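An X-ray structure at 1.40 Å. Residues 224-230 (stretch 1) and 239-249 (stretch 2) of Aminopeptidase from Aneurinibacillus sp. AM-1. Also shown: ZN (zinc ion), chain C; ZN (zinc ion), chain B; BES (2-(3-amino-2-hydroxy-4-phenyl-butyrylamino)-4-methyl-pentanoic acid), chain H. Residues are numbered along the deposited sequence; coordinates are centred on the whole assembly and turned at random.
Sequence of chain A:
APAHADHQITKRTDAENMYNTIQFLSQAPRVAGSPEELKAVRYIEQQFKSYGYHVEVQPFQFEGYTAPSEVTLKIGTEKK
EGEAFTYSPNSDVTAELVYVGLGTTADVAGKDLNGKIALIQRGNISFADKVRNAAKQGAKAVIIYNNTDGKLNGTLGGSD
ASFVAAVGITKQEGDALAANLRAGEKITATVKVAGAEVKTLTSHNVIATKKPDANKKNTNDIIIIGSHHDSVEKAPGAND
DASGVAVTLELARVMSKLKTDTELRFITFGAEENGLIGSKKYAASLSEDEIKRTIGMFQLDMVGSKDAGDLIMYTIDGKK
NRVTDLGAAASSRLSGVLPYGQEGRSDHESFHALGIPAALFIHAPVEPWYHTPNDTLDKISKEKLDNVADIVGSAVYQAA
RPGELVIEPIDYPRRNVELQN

Stretch 1, residues 224-230: IIGSHHD
Stretch 2, residues 239-249: NDDASGVAVTL

Two zinc ions anchor this contact. The zinc of chain C takes His228 NE2 and Asp240 OD1, each at 2.0 Å. The zinc of chain B takes Asp240 OD2 at 1.8 Å, so the Asp240 carboxylate (chi1 t) bridges the metals. BES O2 also bridges them, 2.1 Å from each zinc. His228 NE2 and Asp240 OD1 lie 3.1 Å apart because they share a metal; this is not a hydrogen bond.

His228 has chi1 p and chi2 96°. Its ND1 makes weak hydrogen bonds to Asp230 O (2.9 Å) and Asp230 OD1 (3.0 Å), which help to hold the ring. Asp241 CB sits over one ring face, 3.4 Å from the centroid.

The peptide bond before Asp241 is cis; phi/psi are -106/88 at Asp240 and -139/39 at Asp241. Asp241 (chi1 t) joins the two backbones: His228 N donates to Asp241 OD2 at 3.2 Å, nearly straight at 172°, while Gly244 N donates to Asp241 OD1 at 3.0 Å. One water donates to His228 O (2.7 Å) and Asp230 O (2.8 Å) and accepts from Asp241 N (2.8 Å).

Ser227 (chi1 p) points toward the helix. Its OG donates to Thr248 OG1 at 3.0 Å. Thr248 (chi1 m) passes the chain on, its OG1 donating to Gly244 O at 2.9 Å.

Residues 224-228 form an extended strand. Stretch 2 is regular helix through Ala242-Leu249, with a wider pi-type turn across 239-243. Their directions differ by 150°, nearly antiparallel, and the axes approach to 6.7 Å. In register, Gly226 CA lies 6.5 Å from Thr248 CA. Ser227 CA lies 5.2 Å from Gly244 CA. His228 CA lies 6.0 Å from Asp241 CA.

Ser227 CB lies 3.3 Å from Gly244 C. A CB on Gly244 would point toward the strand, tight against Ser227 CB, and would clash with Asp241 OD1 in its own stretch. Farther out, Val245 CG2 (chi1 t) packs 3.4 Å from His228 O, and Thr248 CG2 lies 3.9 Å from Ile225 O.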

ATOM      1  N   ILE A 224       8.066  -8.022  18.383  1.00  9.96           N
ATOM      2  CA  ILE A 224       7.244  -8.794  17.359  1.00  9.40           C
ATOM      3  C   ILE A 224       7.884 -10.127  17.129  1.00  9.34           C
ATOM      4  O   ILE A 224       9.140 -10.229  16.997  1.00 10.96           O
ATOM      5  CB  ILE A 224       7.143  -8.002  16.086  1.00  9.11           C
ATOM      6  CG1 ILE A 224       6.453  -6.629  16.353  1.00  9.94           C
ATOM      7  CG2 ILE A 224       6.354  -8.752  15.093  1.00 10.56           C
ATOM      8  CD1 ILE A 224       6.436  -5.700  15.119  1.00 12.56           C
ATOM      9  N   ILE A 225       7.037 -11.173  17.234  1.00  9.28           N
ATOM     10  CA  ILE A 225       7.496 -12.577  16.828  1.00  7.61           C
ATOM     11  C   ILE A 225       6.607 -12.907  15.678  1.00  8.44           C
ATOM     12  O   ILE A 225       5.364 -12.964  15.853  1.00  9.06           O
ATOM     13  CB  ILE A 225       7.308 -13.529  18.008  1.00 11.00           C
ATOM     14  CG1 ILE A 225       8.054 -13.075  19.312  1.00 12.60           C
ATOM     15  CG2 ILE A 225       7.778 -14.936  17.631  1.00 11.57           C
ATOM     16  CD1 ILE A 225       7.171 -12.153  20.222  1.00 14.52           C
ATOM     17  N   GLY A 226       7.222 -13.189  14.550  1.00  9.12           N
ATOM     18  CA  GLY A 226       6.442 -13.408  13.298  1.00  9.31           C
ATOM     19  C   GLY A 226       6.795 -14.756  12.606  1.00  9.82           C
ATOM     20  O   GLY A 226       7.852 -15.353  12.832  1.00  8.91           O
ATOM     21  N   SER A 227       5.898 -15.101  11.696  1.00  9.12           N
ATOM     22  CA  SER A 227       6.037 -16.250  10.760  1.00  6.85           C
ATOM     23  C   SER A 227       5.055 -15.964   9.681  1.00  9.47           C
ATOM     24  O   SER A 227       4.274 -15.008   9.753  1.00  9.06           O
ATOM     25  CB  SER A 227       5.760 -17.614  11.467  1.00  7.78           C
ATOM     26  OG  SER A 227       4.478 -17.492  12.141  1.00  9.52           O
ATOM     27  N   HIS A 228       5.052 -16.769   8.619  1.00  8.77           N
ATOM     28  CA  HIS A 228       4.029 -16.631   7.551  1.00  8.71           C
ATOM     29  C   HIS A 228       3.218 -17.908   7.386  1.00 11.03           C
ATOM     30  O   HIS A 228       3.751 -19.023   7.563  1.00  8.54           O
ATOM     31  CB  HIS A 228       4.655 -16.191   6.166  1.00  8.63           C
ATOM     32  CG  HIS A 228       5.575 -17.210   5.503  1.00  8.98           C
ATOM     33  ND1 HIS A 228       5.099 -18.096   4.524  1.00 11.28           N
ATOM     34  CD2 HIS A 228       6.904 -17.323   5.549  1.00 11.11           C
ATOM     35  CE1 HIS A 228       6.176 -18.790   4.076  1.00 10.35           C
ATOM     36  NE2 HIS A 228       7.255 -18.355   4.697  1.00 11.09           N
ATOM     37  N   HIS A 229       1.939 -17.704   7.104  1.00  9.28           N
ATOM     38  CA  HIS A 229       1.015 -18.860   7.035  1.00  8.92           C
ATOM     39  C   HIS A 229       0.627 -19.356   5.666  1.00 10.24           C
ATOM     40  O   HIS A 229      -0.074 -20.328   5.615  1.00 11.13           O
ATOM     41  CB  HIS A 229      -0.255 -18.597   7.910  1.00  9.97           C
ATOM     42  CG  HIS A 229      -0.946 -17.290   7.625  1.00  8.00           C
ATOM     43  ND1 HIS A 229      -1.445 -16.815   6.435  1.00 12.68           N
ATOM     44  CD2 HIS A 229      -1.151 -16.315   8.547  1.00  7.42           C
ATOM     45  CE1 HIS A 229      -1.950 -15.572   6.631  1.00  7.66           C
ATOM     46  NE2 HIS A 229      -1.797 -15.300   7.929  1.00 13.20           N
ATOM     47  N   ASP A 230       1.181 -18.721   4.644  1.00 10.77           N
ATOM     48  CA  ASP A 230       0.960 -19.230   3.262  1.00  9.68           C
ATOM     49  C   ASP A 230       2.152 -20.088   2.825  1.00 10.99           C
ATOM     50  O   ASP A 230       3.253 -20.035   3.408  1.00 12.97           O
ATOM     51  CB  ASP A 230       0.828 -18.071   2.288  1.00  9.79           C
ATOM     52  CG  ASP A 230       2.059 -17.200   2.149  1.00 10.65           C
ATOM     53  OD1 ASP A 230       2.714 -16.800   3.172  1.00 10.87           O
ATOM     54  OD2 ASP A 230       2.421 -16.901   0.991  1.00 12.95           O
ATOM     55  N   ASN A 239       7.318 -27.337   6.486  1.00 11.27           N
ATOM     56  CA  ASN A 239       8.424 -26.562   7.076  1.00 11.96           C
ATOM     57  C   ASN A 239       8.370 -25.103   6.668  1.00 11.75           C
ATOM     58  O   ASN A 239       8.750 -24.239   7.528  1.00 12.24           O
ATOM     59  CB  ASN A 239       9.807 -27.195   6.737  1.00 12.90           C
ATOM     60  CG  ASN A 239      10.843 -26.673   7.711  1.00 12.91           C
ATOM     61  OD1 ASN A 239      10.585 -26.620   8.920  1.00 12.76           O
ATOM     62  ND2 ASN A 239      11.984 -26.283   7.172  1.00 12.58           N
ATOM     63  N   ASP A 240       8.003 -24.829   5.410  1.00 11.64           N
ATOM     64  CA  ASP A 240       7.950 -23.474   4.862  1.00 10.41           C
ATOM     65  C   ASP A 240       6.471 -23.115   4.754  1.00 11.80           C
ATOM     66  O   ASP A 240       5.905 -23.318   3.681  1.00 12.48           O
ATOM     67  CB  ASP A 240       8.651 -23.365   3.430  1.00 11.39           C
ATOM     68  CG  ASP A 240       8.840 -21.983   2.940  1.00 11.11           C
ATOM     69  OD1 ASP A 240       8.520 -21.041   3.902  1.00 11.86           O
ATOM     70  OD2 ASP A 240       9.136 -21.507   1.752  1.00 14.30           O
ATOM     71  N   ASP A 241       5.745 -22.540   5.751  1.00 10.82           N
ATOM     72  CA  ASP A 241       6.317 -22.107   7.006  1.00  9.18           C
ATOM     73  C   ASP A 241       5.344 -22.481   8.089  1.00 10.61           C
ATOM     74  O   ASP A 241       5.227 -21.770   9.097  1.00 10.99           O
ATOM     75  CB  ASP A 241       6.631 -20.603   7.023  1.00 10.06           C
ATOM     76  CG  ASP A 241       7.440 -20.248   8.264  1.00 10.43           C
ATOM     77  OD1 ASP A 241       8.127 -21.063   8.912  1.00  9.91           O
ATOM     78  OD2 ASP A 241       7.353 -18.976   8.639  1.00  9.60           O
ATOM     79  N   ALA A 242       4.699 -23.686   7.988  1.00 10.30           N
ATOM     80  CA  ALA A 242       3.979 -24.130   9.198  1.00  9.20           C
ATOM     81  C   ALA A 242       4.814 -24.285  10.429  1.00  9.69           C
ATOM     82  O   ALA A 242       4.320 -24.044  11.556  1.00 10.62           O
ATOM     83  CB  ALA A 242       3.116 -25.420   8.940  1.00 10.75           C
ATOM     84  N   SER A 243       6.088 -24.653  10.271  1.00  9.92           N
ATOM     85  CA  SER A 243       6.980 -24.738  11.362  1.00 10.49           C
ATOM     86  C   SER A 243       7.043 -23.433  12.144  1.00  9.69           C
ATOM     87  O   SER A 243       6.918 -23.443  13.357  1.00  9.74           O
ATOM     88  CB  SER A 243       8.395 -25.163  10.871  1.00 11.56           C
ATOM     89  OG  SER A 243       9.003 -24.138  10.115  1.00 11.16           O
ATOM     90  N   GLY A 244       7.265 -22.339  11.432  1.00 10.33           N
ATOM     91  CA  GLY A 244       7.348 -21.058  12.123  1.00 10.52           C
ATOM     92  C   GLY A 244       6.019 -20.645  12.768  1.00  9.91           C
ATOM     93  O   GLY A 244       6.043 -20.053  13.794  1.00  9.15           O
ATOM     94  N   VAL A 245       4.923 -20.951  12.103  1.00  8.42           N
ATOM     95  CA  VAL A 245       3.587 -20.660  12.699  1.00  8.46           C
ATOM     96  C   VAL A 245       3.462 -21.454  14.000  1.00  8.57           C
ATOM     97  O   VAL A 245       2.995 -20.887  15.017  1.00  9.33           O
ATOM     98  CB  VAL A 245       2.514 -21.072  11.741  1.00  9.78           C
ATOM     99  CG1 VAL A 245       1.142 -20.989  12.516  1.00 10.15           C
ATOM    100  CG2 VAL A 245       2.482 -20.122  10.505  1.00  9.80           C
ATOM    101  N   ALA A 246       3.893 -22.725  13.949  1.00 10.21           N
ATOM    102  CA  ALA A 246       3.767 -23.530  15.142  1.00  9.89           C
ATOM    103  C   ALA A 246       4.593 -23.041  16.336  1.00  8.09           C
ATOM    104  O   ALA A 246       4.150 -23.028  17.502  1.00 11.28           O
ATOM    105  CB  ALA A 246       4.221 -24.994  14.829  1.00 10.72           C
ATOM    106  N   VAL A 247       5.828 -22.559  16.029  1.00 10.00           N
ATOM    107  CA  VAL A 247       6.677 -21.931  17.119  1.00  9.11           C
ATOM    108  C   VAL A 247       6.073 -20.606  17.597  1.00  8.92           C
ATOM    109  O   VAL A 247       6.048 -20.323  18.759  1.00 11.17           O
ATOM    110  CB  VAL A 247       8.131 -21.726  16.640  1.00  9.04           C
ATOM    111  CG1 VAL A 247       9.004 -21.093  17.740  1.00 11.41           C
ATOM    112  CG2 VAL A 247       8.710 -23.134  16.263  1.00 13.87           C
ATOM    113  N   THR A 248       5.506 -19.841  16.670  1.00  8.80           N
ATOM    114  CA  THR A 248       4.852 -18.566  17.007  1.00  8.91           C
ATOM    115  C   THR A 248       3.671 -18.817  17.994  1.00 10.30           C
ATOM    116  O   THR A 248       3.627 -18.168  19.024  1.00  9.79           O
ATOM    117  CB  THR A 248       4.372 -17.834  15.769  1.00  9.05           C
ATOM    118  OG1 THR A 248       5.503 -17.495  14.944  1.00  9.13           O
ATOM    119  CG2 THR A 248       3.689 -16.460  16.156  1.00  9.86           C
ATOM    120  N   LEU A 249       2.818 -19.781  17.662  1.00  9.30           N
ATOM    121  CA  LEU A 249       1.660 -20.128  18.523  1.00  9.29           C
ATOM    122  C   LEU A 249       2.157 -20.651  19.850  1.00  9.65           C
ATOM    123  O   LEU A 249       1.655 -20.241  20.859  1.00 11.62           O
ATOM    124  CB  LEU A 249       0.779 -21.152  17.783  1.00 10.48           C
ATOM    125  CG  LEU A 249      -0.068 -20.639  16.666  1.00  9.86           C
ATOM    126  CD1 LEU A 249      -0.787 -21.828  16.025  1.00 11.73           C
ATOM    127  CD2 LEU A 249      -1.128 -19.651  17.244  1.00 13.01           C
TER
HETATM  128 ZN    ZN C1002       9.075 -19.140   4.267  1.00 13.08          ZN
HETATM  129 ZN    ZN B1001       8.983 -20.011   0.844  1.00 15.26          ZN
HETATM  130  N2  BES H1007      11.561 -19.222   3.627  1.00 29.66           N
HETATM  131  C1  BES H1007      11.749 -18.597   2.318  1.00 27.97           C
HETATM  132  C6  BES H1007      13.038 -17.780   2.361  1.00 33.25           C
HETATM  133  C7  BES H1007      14.368 -18.524   2.429  1.00 35.98           C
HETATM  134  C8  BES H1007      14.616 -19.725   1.719  1.00 34.28           C
HETATM  135  C12 BES H1007      15.397 -17.952   3.208  1.00 37.64           C
HETATM  136  C9  BES H1007      15.886 -20.333   1.803  1.00 36.77           C
HETATM  137  C11 BES H1007      16.676 -18.570   3.297  1.00 37.15           C
HETATM  138  C10 BES H1007      16.905 -19.764   2.595  1.00 38.14           C
HETATM  139  C2  BES H1007      10.540 -17.718   1.978  1.00 30.12           C
HETATM  140  O2  BES H1007       9.461 -18.587   2.317  1.00 16.18           O
HETATM  141  C3  BES H1007      10.599 -17.509   0.504  1.00 31.36           C
HETATM  142  O3  BES H1007      10.446 -18.488  -0.219  1.00 33.29           O
HETATM  143  N1  BES H1007      10.897 -16.329   0.081  1.00 31.73           N
HETATM  144  C4  BES H1007      11.047 -16.101  -1.359  1.00 32.45           C
HETATM  145  C13 BES H1007      11.382 -14.622  -1.446  1.00 32.18           C
HETATM  146  C14 BES H1007      10.272 -13.691  -0.946  1.00 36.21           C
HETATM  147  C15 BES H1007      10.788 -12.292  -1.258  1.00 33.67           C
HETATM  148  C16 BES H1007       8.888 -13.958  -1.540  1.00 31.23           C
HETATM  149  C5  BES H1007      12.257 -16.804  -1.962  1.00 38.43           C
HETATM  150  O1  BES H1007      12.307 -16.958  -3.217  1.00 42.14           O
HETATM  151  O4  BES H1007      13.201 -17.218  -1.265  1.00 34.51           O
HETATM  152  O   HOH W   1       3.294 -21.109   5.941  1.00 11.23           O